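Local coordinates for protein aspartokinase (Synechocystis, PDB 3L76) that probably phosphorylates the beta-carboxyl group of aspartate with ATP, the first step toward lysine and threonine, and binds both of these amino acids at its ACT domains, at residues F548-E559 / C570-A580. Sequence-based numbering, arbitrary orientation.
Sequences FAALAQENINIE and CVVPQDRGVDA. With THR (threonine), chain C.
Ile556 packs its CG1 over the centre of one face of the Arg576 guanidinium, 3.4 Å from Arg576 CZ. A chi1 of -72°, with CG1 anti to the carbonyl carbon, sets that branch above the plane; CD1 continues past the arginine CG to Ala580 on helix 577-587, while the other branch, CG2, meets CG2 of Val572. The edge of the guanidinium is turned to the end of helix 543-552, where NH2 faces the carbonyls Glu554 O and Asn555 O; the bond from Arg576 NH2 to Asn555 O, 3.0 Å long, is weak. The helix closes in a Schellman motif with Asn555, at positive phi, as the C-prime residue, and Ile556 N returns to Leu551 O at 2.8 Å. Arg576 NH1 forms a salt bridge with Asp579 OD2 at 3.3 Å. Glu554 OE2 makes a long one to the same nitrogen.

Further along, Glu559 N donates to Val571 O at 2.9 Å, and the glutamate's extended side chain carries OE2 to the Pro573 ring. Deeper in, Cys570 SG sits at the edge of the Phe548 ring, 3.5 Å from Phe548 CE1, and also touches Leu551 and Ile558.

The 553-559 loop, leading to strand 560-563, also lines a threonine pocket: Asn557 OD1 and Ile558 O take the ligand's amine, Ile558 N its carboxylate. Asp280, Ala285 and Gln304 complete this effector site between paired ACT domains, typical of allosteric aspartokinases.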
loop_
_atom_site.group_PDB
_atom_site.type_symbol
_atom_site.label_atom_id
_atom_site.label_comp_id
_atom_site.label_asym_id
_atom_site.label_seq_id
_atom_site.Cartn_x
_atom_site.Cartn_y
_atom_site.Cartn_z
ATOM N N PHE A 548 49.137 -20.043 -1.691
ATOM C CA PHE A 548 49.510 -21.056 -2.680
ATOM C C PHE A 548 50.190 -22.271 -2.049
ATOM O O PHE A 548 49.995 -23.400 -2.489
ATOM C CB PHE A 548 50.429 -20.461 -3.744
ATOM C CG PHE A 548 49.889 -19.228 -4.387
ATOM C CD1 PHE A 548 48.518 -19.029 -4.502
ATOM C CD2 PHE A 548 50.750 -18.258 -4.883
ATOM C CE1 PHE A 548 48.010 -17.883 -5.098
ATOM C CE2 PHE A 548 50.250 -17.110 -5.489
ATOM C CZ PHE A 548 48.877 -16.929 -5.603
ATOM N N ALA A 549 50.995 -22.037 -1.020
ATOM C CA ALA A 549 51.670 -23.133 -0.346
ATOM C C ALA A 549 50.647 -24.025 0.335
ATOM O O ALA A 549 50.808 -25.240 0.400
ATOM C CB ALA A 549 52.666 -22.608 0.658
ATOM N N ALA A 550 49.586 -23.408 0.835
ATOM C CA ALA A 550 48.533 -24.131 1.530
ATOM C C ALA A 550 47.835 -25.116 0.596
ATOM O O ALA A 550 47.472 -26.218 1.007
ATOM C CB ALA A 550 47.532 -23.151 2.120
ATOM N N LEU A 551 47.651 -24.717 -0.660
ATOM C CA LEU A 551 46.976 -25.571 -1.628
ATOM C C LEU A 551 47.900 -26.679 -2.137
ATOM O O LEU A 551 47.466 -27.797 -2.394
ATOM C CB LEU A 551 46.457 -24.743 -2.802
ATOM C CG LEU A 551 45.457 -23.631 -2.490
ATOM C CD1 LEU A 551 45.224 -22.786 -3.723
ATOM C CD2 LEU A 551 44.148 -24.191 -1.967
ATOM N N ALA A 552 49.178 -26.360 -2.284
ATOM C CA ALA A 552 50.138 -27.329 -2.763
ATOM C C ALA A 552 50.344 -28.453 -1.753
ATOM O O ALA A 552 50.473 -29.617 -2.143
ATOM C CB ALA A 552 51.459 -26.650 -3.094
ATOM N N GLN A 553 50.373 -28.101 -0.463
ATOM C CA GLN A 553 50.586 -29.075 0.611
ATOM C C GLN A 553 49.467 -30.099 0.635
ATOM O O GLN A 553 49.617 -31.190 1.176
ATOM C CB GLN A 553 50.697 -28.387 1.974
ATOM C CG GLN A 553 51.900 -27.467 2.110
ATOM C CD GLN A 553 51.825 -26.576 3.337
ATOM O OE1 GLN A 553 50.842 -26.597 4.074
ATOM N NE2 GLN A 553 52.865 -25.780 3.555
ATOM N N GLU A 554 48.340 -29.735 0.044
ATOM C CA GLU A 554 47.216 -30.641 -0.104
ATOM C C GLU A 554 47.221 -31.250 -1.494
ATOM O O GLU A 554 46.255 -31.876 -1.894
ATOM C CB GLU A 554 45.900 -29.891 0.133
ATOM C CG GLU A 554 45.514 -29.809 1.590
ATOM C CD GLU A 554 45.042 -31.143 2.105
ATOM O OE1 GLU A 554 45.605 -31.623 3.108
ATOM O OE2 GLU A 554 44.121 -31.722 1.486
ATOM N N ASN A 555 48.317 -31.052 -2.221
ATOM C CA ASN A 555 48.437 -31.485 -3.611
ATOM C C ASN A 555 47.257 -31.023 -4.460
ATOM O O ASN A 555 46.594 -31.815 -5.123
ATOM C CB ASN A 555 48.622 -33.003 -3.710
ATOM C CG ASN A 555 49.183 -33.434 -5.051
ATOM O OD1 ASN A 555 48.784 -32.934 -6.098
ATOM N ND2 ASN A 555 50.117 -34.363 -5.021
ATOM N N ILE A 556 46.997 -29.723 -4.422
ATOM C CA ILE A 556 45.898 -29.128 -5.167
ATOM C C ILE A 556 46.472 -28.236 -6.268
ATOM O O ILE A 556 47.263 -27.325 -6.013
ATOM C CB ILE A 556 44.959 -28.325 -4.225
ATOM C CG1 ILE A 556 44.148 -29.272 -3.354
ATOM C CG2 ILE A 556 44.013 -27.440 -5.003
ATOM C CD1 ILE A 556 43.329 -28.577 -2.289
ATOM N N ASN A 557 46.101 -28.515 -7.506
ATOM C CA ASN A 557 46.651 -27.749 -8.604
ATOM C C ASN A 557 45.914 -26.431 -8.787
ATOM O O ASN A 557 44.690 -26.370 -8.679
ATOM C CB ASN A 557 46.623 -28.558 -9.900
ATOM C CG ASN A 557 47.318 -27.844 -11.040
ATOM O OD1 ASN A 557 48.474 -27.438 -10.921
ATOM N ND2 ASN A 557 46.610 -27.678 -12.155
ATOM N N ILE A 558 46.667 -25.380 -9.082
ATOM C CA ILE A 558 46.071 -24.070 -9.276
ATOM C C ILE A 558 45.912 -23.787 -10.762
ATOM O O ILE A 558 46.900 -23.625 -11.478
ATOM C CB ILE A 558 46.909 -22.970 -8.612
ATOM C CG1 ILE A 558 47.095 -23.273 -7.121
ATOM C CG2 ILE A 558 46.255 -21.606 -8.825
ATOM C CD1 ILE A 558 48.052 -22.337 -6.430
ATOM N N GLU A 559 44.665 -23.735 -11.223
ATOM C CA GLU A 559 44.388 -23.586 -12.647
ATOM C C GLU A 559 44.513 -22.139 -13.110
ATOM O O GLU A 559 45.067 -21.859 -14.167
ATOM C CB GLU A 559 42.997 -24.134 -12.991
ATOM C CG GLU A 559 42.740 -25.570 -12.539
ATOM C CD GLU A 559 41.506 -26.181 -13.193
ATOM O OE1 GLU A 559 41.140 -25.736 -14.302
ATOM O OE2 GLU A 559 40.904 -27.109 -12.606
ATOM N N CYS A 570 41.958 -18.223 -6.447
ATOM C CA CYS A 570 42.532 -19.321 -7.229
ATOM C C CYS A 570 41.421 -20.175 -7.786
ATOM O O CYS A 570 40.532 -20.601 -7.043
ATOM C CB CYS A 570 43.419 -20.214 -6.365
ATOM S SG CYS A 570 44.937 -19.455 -5.851
ATOM N N VAL A 571 41.466 -20.429 -9.089
ATOM C CA VAL A 571 40.573 -21.417 -9.678
ATOM C C VAL A 571 41.201 -22.788 -9.520
ATOM O O VAL A 571 42.411 -22.957 -9.622
ATOM C CB VAL A 571 40.268 -21.151 -11.151
ATOM C CG1 VAL A 571 39.344 -22.232 -11.696
ATOM C CG2 VAL A 571 39.624 -19.819 -11.296
ATOM N N VAL A 572 40.357 -23.770 -9.276
ATOM C CA VAL A 572 40.807 -25.029 -8.726
ATOM C C VAL A 572 39.821 -26.108 -9.174
ATOM O O VAL A 572 38.700 -25.800 -9.607
ATOM C CB VAL A 572 40.863 -24.891 -7.185
ATOM C CG1 VAL A 572 39.809 -25.750 -6.492
ATOM C CG2 VAL A 572 42.246 -25.148 -6.672
ATOM N N PRO A 573 40.237 -27.373 -9.125
ATOM C CA PRO A 573 39.315 -28.424 -9.569
ATOM C C PRO A 573 38.099 -28.523 -8.647
ATOM O O PRO A 573 38.255 -28.501 -7.436
ATOM C CB PRO A 573 40.168 -29.693 -9.492
ATOM C CG PRO A 573 41.578 -29.200 -9.582
ATOM C CD PRO A 573 41.593 -27.884 -8.875
ATOM N N GLN A 574 36.908 -28.634 -9.223
ATOM C CA GLN A 574 35.673 -28.648 -8.444
ATOM C C GLN A 574 35.650 -29.673 -7.316
ATOM O O GLN A 574 35.182 -29.381 -6.222
ATOM C CB GLN A 574 34.450 -28.837 -9.352
ATOM C CG GLN A 574 33.152 -29.055 -8.584
ATOM C CD GLN A 574 31.932 -28.545 -9.317
ATOM O OE1 GLN A 574 31.384 -27.508 -8.965
ATOM N NE2 GLN A 574 31.494 -29.271 -10.333
ATOM N N ASP A 575 36.137 -30.878 -7.572
ATOM C CA ASP A 575 36.081 -31.903 -6.541
ATOM C C ASP A 575 37.120 -31.618 -5.479
ATOM O O ASP A 575 37.423 -32.459 -4.649
ATOM C CB ASP A 575 36.281 -33.300 -7.128
ATOM C CG ASP A 575 37.673 -33.511 -7.684
ATOM O OD1 ASP A 575 37.968 -34.651 -8.076
ATOM O OD2 ASP A 575 38.470 -32.552 -7.732
ATOM N N ARG A 576 37.652 -30.408 -5.503
ATOM C CA ARG A 576 38.644 -30.020 -4.523
ATOM C C ARG A 576 38.385 -28.651 -3.891
ATOM O O ARG A 576 39.162 -28.201 -3.054
ATOM C CB ARG A 576 40.020 -30.042 -5.165
ATOM C CG ARG A 576 41.051 -30.603 -4.256
ATOM C CD ARG A 576 41.181 -32.106 -4.406
ATOM N NE ARG A 576 42.597 -32.396 -4.307
ATOM C CZ ARG A 576 43.252 -32.512 -3.160
ATOM N NH1 ARG A 576 42.610 -32.406 -2.010
ATOM N NH2 ARG A 576 44.550 -32.749 -3.169
ATOM N N GLY A 577 37.301 -27.996 -4.297
ATOM C CA GLY A 577 36.929 -26.704 -3.744
ATOM C C GLY A 577 36.836 -26.691 -2.232
ATOM O O GLY A 577 37.434 -25.850 -1.576
ATOM N N VAL A 578 36.087 -27.634 -1.676
ATOM C CA VAL A 578 35.925 -27.703 -0.234
ATOM C C VAL A 578 37.264 -27.927 0.459
ATOM O O VAL A 578 37.577 -27.258 1.444
ATOM C CB VAL A 578 34.931 -28.796 0.178
ATOM C CG1 VAL A 578 34.926 -28.956 1.689
ATOM C CG2 VAL A 578 33.541 -28.454 -0.318
ATOM N N ASP A 579 38.057 -28.859 -0.057
ATOM C CA ASP A 579 39.359 -29.130 0.541
ATOM C C ASP A 579 40.209 -27.870 0.524
ATOM O O ASP A 579 40.926 -27.572 1.475
ATOM C CB ASP A 579 40.091 -30.246 -0.209
ATOM C CG ASP A 579 39.229 -31.465 -0.431
ATOM O OD1 ASP A 579 38.021 -31.307 -0.703
ATOM O OD2 ASP A 579 39.767 -32.586 -0.348
ATOM N N ALA A 580 40.124 -27.131 -0.571
ATOM C CA ALA A 580 40.921 -25.931 -0.738
ATOM C C ALA A 580 40.451 -24.837 0.216
ATOM O O ALA A 580 41.254 -24.074 0.741
ATOM C CB ALA A 580 40.866 -25.465 -2.182
HETATM N N THR C . 49.542 -25.137 -11.525
HETATM C CA THR C . 50.698 -24.518 -10.863
HETATM C C THR C . 50.605 -24.614 -9.343
HETATM O O THR C . 49.601 -25.112 -8.806
HETATM C CB THR C . 50.895 -23.052 -11.292
HETATM O OG1 THR C . 49.746 -22.274 -10.916
HETATM C CG2 THR C . 51.064 -22.977 -12.804
HETATM O OXT THR C . 51.547 -24.222 -8.643
#